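Local coordinates for protein pyridoxamine 5-phosphate-dependent dehydrase (Escherichia coli, PDB 3B8X) that removes the C3'-hydroxyl group from GDP-4-keto-6-deoxy-D-mannose by a combined transamination and deoxygenation, a step in the biosynthesis of L-colitose for the O-antigen, at residues 19-22 with 23-27; 95-99 with 100-104. The protein carries 1 engineered substitution. All coordinates share one frame; numbering follows the deposited sequence.

Contact 1: 19-22 with 23-27; sequences KAIQ and SVLDS
Gln22 NE2 reaches Asp26 OD1 at 2.6 Å, one turn further along helix 15-27, which makes this an i to i+4 side-chain hydrogen bond near the C-terminal end of the helix. The approach differs at its two ends. OD1 lies within 2° of the amide plane of Gln22, whereas NE2 comes in from above the carboxylate, and the two flat groups are turned 45° against each other. Gln22 sends CG anti to its own N (chi1 -167°) and then bends at chi2, a course that carries the amide round to Asp26 on the exposed side. Beneath this side-chain hydrogen bond the main chain keeps its regular i to i+4 bonding, Asp26 N to Gln22 O at 2.7 Å and Leu25 N to Ile21 O at 2.9 Å, the latter nearly straight at the hydrogen.

A different flank of the helix is apolar. Ile21 and Leu25 lie side by side and point the same way, with CG2 of Ile21 3.7 Å from CD1 of Leu25. The pair also packs against its counterparts in the second subunit, Ile21 on Leu25 and Leu25 on Ile21, so this ridge belongs to the dimer interface. Ala20 and Val24 rest on Ala259 of helix 255-286 within the same chain.

At the last turn the hydroxyl of Ser27 folds back along the chain, and its OG donates to Val24 O at 2.6 Å and accepts from Met29 N just beyond the helix.

Contact 2: 95-99 with 100-104; sequences YPLQQ and YGLRV
Leu97 and Val104 meet through their side chains, crossing at about a right angle: CB of Leu97 is 3.7 Å from CG2 of Val104, and CD1 of Leu97 touches the same methyl at 3.9 Å. The torsion of Val104 makes CG2, beside the backbone N, the nearer methyl; CG1, anti to that N (chi1 -177°), follows just behind, 4.1 Å from CD1 of Leu97. The other branch of Leu97, CD2, makes a looser approach of 4.2 Å to CD1 of Leu102. All three side chains also touch strand 82-86, Leu97 and Leu102 on Ile83 and Leu97 and Val104 on Val85.

The backbone between them is a Schellman motif that ends helix 91-99 within the beta-alpha-beta unit of strand 82-86, this helix and strand 103-107. Its two diagnostic bonds are present, Leu102 N to Leu97 O at 3.1 Å and Gly101 N to Gln98 O at 3.2 Å, and Gly101 has the expected positive phi of 58°. Leu97 O also accepts a longer, bent bond from Tyr100 N, on the face of the carbonyl opposite Leu102 N; the same N-H is shared with Pro96 O, 3.0 Å from Tyr100 N.

The Tyr100 side chain projects across the helix direction rather than along it. CG sits beside the backbone N, and CD1 comes to 3.3 Å from Pro96 O, which lies in the ring plane at the edge. The phenol OH bonds the hydroxyl of Tyr249, and the ring also meets that of Phe70. The Gln99 chain is extended beyond CG and its end leads away from the turn, where NE2 donates to Gly248 O of the second subunit.

Contact 1 runs within helix 15-27 up to its last residue, whereas contact 2 passes from the end of helix 91-99 into strand 103-107 of the large mixed sheet. The centre of contact 1 lies about 28 Å, and that of contact 2 about 17 Å, from the centre of the chain, with roughly 28 Å between their nearest atoms. Both are half buried, four of eight touching residues in each. Contact 1 adds an exposed polar pair to a buried apolar side; contact 2, with no exposed residue among its eight, combines main-chain capping with aliphatic packing. Each also touches the second subunit, contact 1 by apolar packing and contact 2 partly through hydrogen bonds.

Contact 1: 19-22 with 23-27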
loop_
_atom_site.group_PDB
_atom_site.type_symbol
_atom_site.label_atom_id
_atom_site.label_comp_id
_atom_site.label_asym_id
_atom_site.label_seq_id
_atom_site.Cartn_x
_atom_site.Cartn_y
_atom_site.Cartn_z
ATOM N N LYS B 19 -0.687 23.674 -11.414
ATOM C CA LYS B 19 -0.393 24.749 -10.477
ATOM C C LYS B 19 -0.342 24.195 -9.048
ATOM O O LYS B 19 0.422 24.662 -8.198
ATOM C CB LYS B 19 -1.450 25.875 -10.580
ATOM C CG LYS B 19 -1.091 26.960 -11.607
ATOM C CD LYS B 19 -2.307 27.515 -12.337
ATOM C CE LYS B 19 -1.938 27.968 -13.752
ATOM N NZ LYS B 19 -2.053 29.446 -13.935
ATOM N N ALA B 20 -1.213 23.229 -8.769
ATOM C CA ALA B 20 -1.218 22.589 -7.456
ATOM C C ALA B 20 0.113 21.871 -7.245
ATOM O O ALA B 20 0.723 21.983 -6.192
ATOM C CB ALA B 20 -2.420 21.597 -7.339
ATOM N N ILE B 21 0.536 21.073 -8.225
ATOM C CA ILE B 21 1.798 20.351 -8.116
ATOM C C ILE B 21 2.953 21.313 -7.914
ATOM O O ILE B 21 3.827 21.103 -7.077
ATOM C CB ILE B 21 2.053 19.495 -9.351
ATOM C CG1 ILE B 21 0.958 18.409 -9.415
ATOM C CG2 ILE B 21 3.476 18.955 -9.352
ATOM C CD1 ILE B 21 0.915 17.595 -10.719
ATOM N N GLN B 22 2.927 22.405 -8.660
ATOM C CA GLN B 22 3.961 23.412 -8.516
ATOM C C GLN B 22 4.015 23.922 -7.086
ATOM O O GLN B 22 5.092 24.165 -6.522
ATOM C CB GLN B 22 3.695 24.583 -9.473
ATOM C CG GLN B 22 4.902 25.491 -9.581
ATOM C CD GLN B 22 6.214 24.737 -9.882
ATOM O OE1 GLN B 22 6.329 24.023 -10.886
ATOM N NE2 GLN B 22 7.215 24.924 -9.024
ATOM N N SER B 23 2.841 24.151 -6.512
ATOM C CA SER B 23 2.761 24.613 -5.147
ATOM C C SER B 23 3.369 23.618 -4.171
ATOM O O SER B 23 4.015 24.030 -3.209
ATOM C CB SER B 23 1.325 24.974 -4.763
ATOM O OG SER B 23 0.501 24.980 -5.916
ATOM N N VAL B 24 3.189 22.314 -4.394
ATOM C CA VAL B 24 3.843 21.357 -3.502
ATOM C C VAL B 24 5.369 21.407 -3.730
ATOM O O VAL B 24 6.174 21.436 -2.806
ATOM C CB VAL B 24 3.330 19.930 -3.718
ATOM C CG1 VAL B 24 4.080 18.911 -2.801
ATOM C CG2 VAL B 24 1.867 19.903 -3.492
ATOM N N LEU B 25 5.759 21.435 -4.992
ATOM C CA LEU B 25 7.165 21.499 -5.332
ATOM C C LEU B 25 7.783 22.720 -4.683
ATOM O O LEU B 25 8.798 22.626 -4.038
ATOM C CB LEU B 25 7.288 21.605 -6.857
ATOM C CG LEU B 25 6.918 20.320 -7.584
ATOM C CD1 LEU B 25 6.811 20.570 -9.049
ATOM C CD2 LEU B 25 7.983 19.233 -7.315
ATOM N N ASP B 26 7.182 23.885 -4.860
ATOM C CA ASP B 26 7.773 25.079 -4.262
ATOM C C ASP B 26 7.919 24.907 -2.765
ATOM O O ASP B 26 8.899 25.349 -2.202
ATOM C CB ASP B 26 6.912 26.302 -4.528
ATOM C CG ASP B 26 6.871 26.671 -5.993
ATOM O OD1 ASP B 26 7.719 26.147 -6.755
ATOM O OD2 ASP B 26 5.989 27.474 -6.392
ATOM N N SER B 27 6.956 24.269 -2.114
ATOM C CA SER B 27 7.009 24.105 -0.658
ATOM C C SER B 27 8.103 23.175 -0.124
ATOM O O SER B 27 8.490 23.237 1.035
ATOM C CB SER B 27 5.651 23.617 -0.132
ATOM O OG SER B 27 5.498 22.227 -0.391
#

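Contact 2: 95-99 with 100-104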
loop_
_atom_site.group_PDB
_atom_site.type_symbol
_atom_site.label_atom_id
_atom_site.label_comp_id
_atom_site.label_asym_id
_atom_site.label_seq_id
_atom_site.Cartn_x
_atom_site.Cartn_y
_atom_site.Cartn_z
ATOM N N TYR B 95 -9.662 -9.434 -2.054
ATOM C CA TYR B 95 -8.450 -9.878 -1.345
ATOM C C TYR B 95 -8.400 -9.583 0.146
ATOM O O TYR B 95 -7.962 -10.436 0.936
ATOM C CB TYR B 95 -7.168 -9.433 -2.056
ATOM C CG TYR B 95 -7.000 -9.817 -3.551
ATOM C CD1 TYR B 95 -7.509 -11.003 -4.099
ATOM C CD2 TYR B 95 -6.341 -8.954 -4.414
ATOM C CE1 TYR B 95 -7.320 -11.312 -5.458
ATOM C CE2 TYR B 95 -6.143 -9.259 -5.741
ATOM C CZ TYR B 95 -6.644 -10.422 -6.265
ATOM O OH TYR B 95 -6.368 -10.707 -7.590
ATOM N N PRO B 96 -8.697 -8.330 0.518
ATOM C CA PRO B 96 -8.599 -7.964 1.937
ATOM C C PRO B 96 -9.498 -8.939 2.722
ATOM O O PRO B 96 -9.308 -9.183 3.892
ATOM C CB PRO B 96 -9.173 -6.530 1.990
ATOM C CG PRO B 96 -9.042 -5.998 0.573
ATOM C CD PRO B 96 -9.123 -7.210 -0.346
ATOM N N LEU B 97 -10.494 -9.515 2.075
ATOM C CA LEU B 97 -11.412 -10.372 2.809
ATOM C C LEU B 97 -10.655 -11.601 3.183
ATOM O O LEU B 97 -10.659 -12.041 4.328
ATOM C CB LEU B 97 -12.647 -10.691 1.957
ATOM C CG LEU B 97 -13.466 -9.515 1.403
ATOM C CD1 LEU B 97 -14.726 -10.060 0.748
ATOM C CD2 LEU B 97 -13.849 -8.508 2.518
ATOM N N GLN B 98 -9.923 -12.130 2.217
ATOM C CA GLN B 98 -9.149 -13.343 2.469
ATOM C C GLN B 98 -7.966 -13.004 3.338
ATOM O O GLN B 98 -7.486 -13.849 4.066
ATOM C CB GLN B 98 -8.567 -13.837 1.155
ATOM C CG GLN B 98 -7.719 -15.112 1.254
ATOM C CD GLN B 98 -6.233 -14.846 1.508
ATOM O OE1 GLN B 98 -5.722 -13.739 1.323
ATOM N NE2 GLN B 98 -5.548 -15.869 2.020
ATOM N N GLN B 99 -7.443 -11.795 3.179
ATOM C CA GLN B 99 -6.290 -11.351 3.935
ATOM C C GLN B 99 -6.602 -11.224 5.407
ATOM O O GLN B 99 -5.720 -11.383 6.226
ATOM C CB GLN B 99 -5.698 -10.100 3.319
ATOM C CG GLN B 99 -5.069 -10.488 1.955
ATOM C CD GLN B 99 -4.914 -9.312 0.969
ATOM O OE1 GLN B 99 -5.460 -8.225 1.185
ATOM N NE2 GLN B 99 -4.082 -9.509 -0.070
ATOM N N TYR B 100 -7.870 -11.013 5.746
ATOM C CA TYR B 100 -8.283 -10.949 7.149
ATOM C C TYR B 100 -9.003 -12.191 7.631
ATOM O O TYR B 100 -9.641 -12.169 8.675
ATOM C CB TYR B 100 -9.058 -9.682 7.464
ATOM C CG TYR B 100 -8.069 -8.538 7.571
ATOM C CD1 TYR B 100 -7.467 -8.000 6.424
ATOM C CD2 TYR B 100 -7.624 -8.106 8.825
ATOM C CE1 TYR B 100 -6.469 -7.029 6.527
ATOM C CE2 TYR B 100 -6.615 -7.183 8.928
ATOM C CZ TYR B 100 -6.039 -6.653 7.790
ATOM O OH TYR B 100 -5.109 -5.655 7.962
ATOM N N GLY B 101 -8.864 -13.259 6.846
ATOM C CA GLY B 101 -9.436 -14.573 7.154
ATOM C C GLY B 101 -10.949 -14.634 7.337
ATOM O O GLY B 101 -11.444 -15.398 8.156
ATOM N N LEU B 102 -11.690 -13.862 6.556
ATOM C CA LEU B 102 -13.137 -13.897 6.648
ATOM C C LEU B 102 -13.766 -15.021 5.796
ATOM O O LEU B 102 -13.151 -15.553 4.872
ATOM C CB LEU B 102 -13.730 -12.543 6.282
ATOM C CG LEU B 102 -13.348 -11.386 7.200
ATOM C CD1 LEU B 102 -13.722 -10.066 6.429
ATOM C CD2 LEU B 102 -14.126 -11.505 8.491
ATOM N N ARG B 103 -14.989 -15.413 6.123
ATOM C CA ARG B 103 -15.657 -16.435 5.319
ATOM C C ARG B 103 -16.442 -15.615 4.297
ATOM O O ARG B 103 -17.328 -14.872 4.684
ATOM C CB ARG B 103 -16.634 -17.229 6.206
ATOM C CG ARG B 103 -17.480 -18.277 5.481
ATOM C CD ARG B 103 -16.621 -19.148 4.568
ATOM N NE ARG B 103 -17.292 -20.358 4.088
ATOM C CZ ARG B 103 -17.874 -21.250 4.878
ATOM N NH1 ARG B 103 -17.895 -21.059 6.191
ATOM N NH2 ARG B 103 -18.440 -22.328 4.351
ATOM N N VAL B 104 -16.066 -15.706 3.021
ATOM C CA VAL B 104 -16.736 -14.932 1.983
ATOM C C VAL B 104 -17.907 -15.698 1.374
ATOM O O VAL B 104 -17.699 -16.834 0.947
ATOM C CB VAL B 104 -15.747 -14.580 0.834
ATOM C CG1 VAL B 104 -16.422 -13.689 -0.244
ATOM C CG2 VAL B 104 -14.489 -13.866 1.415
#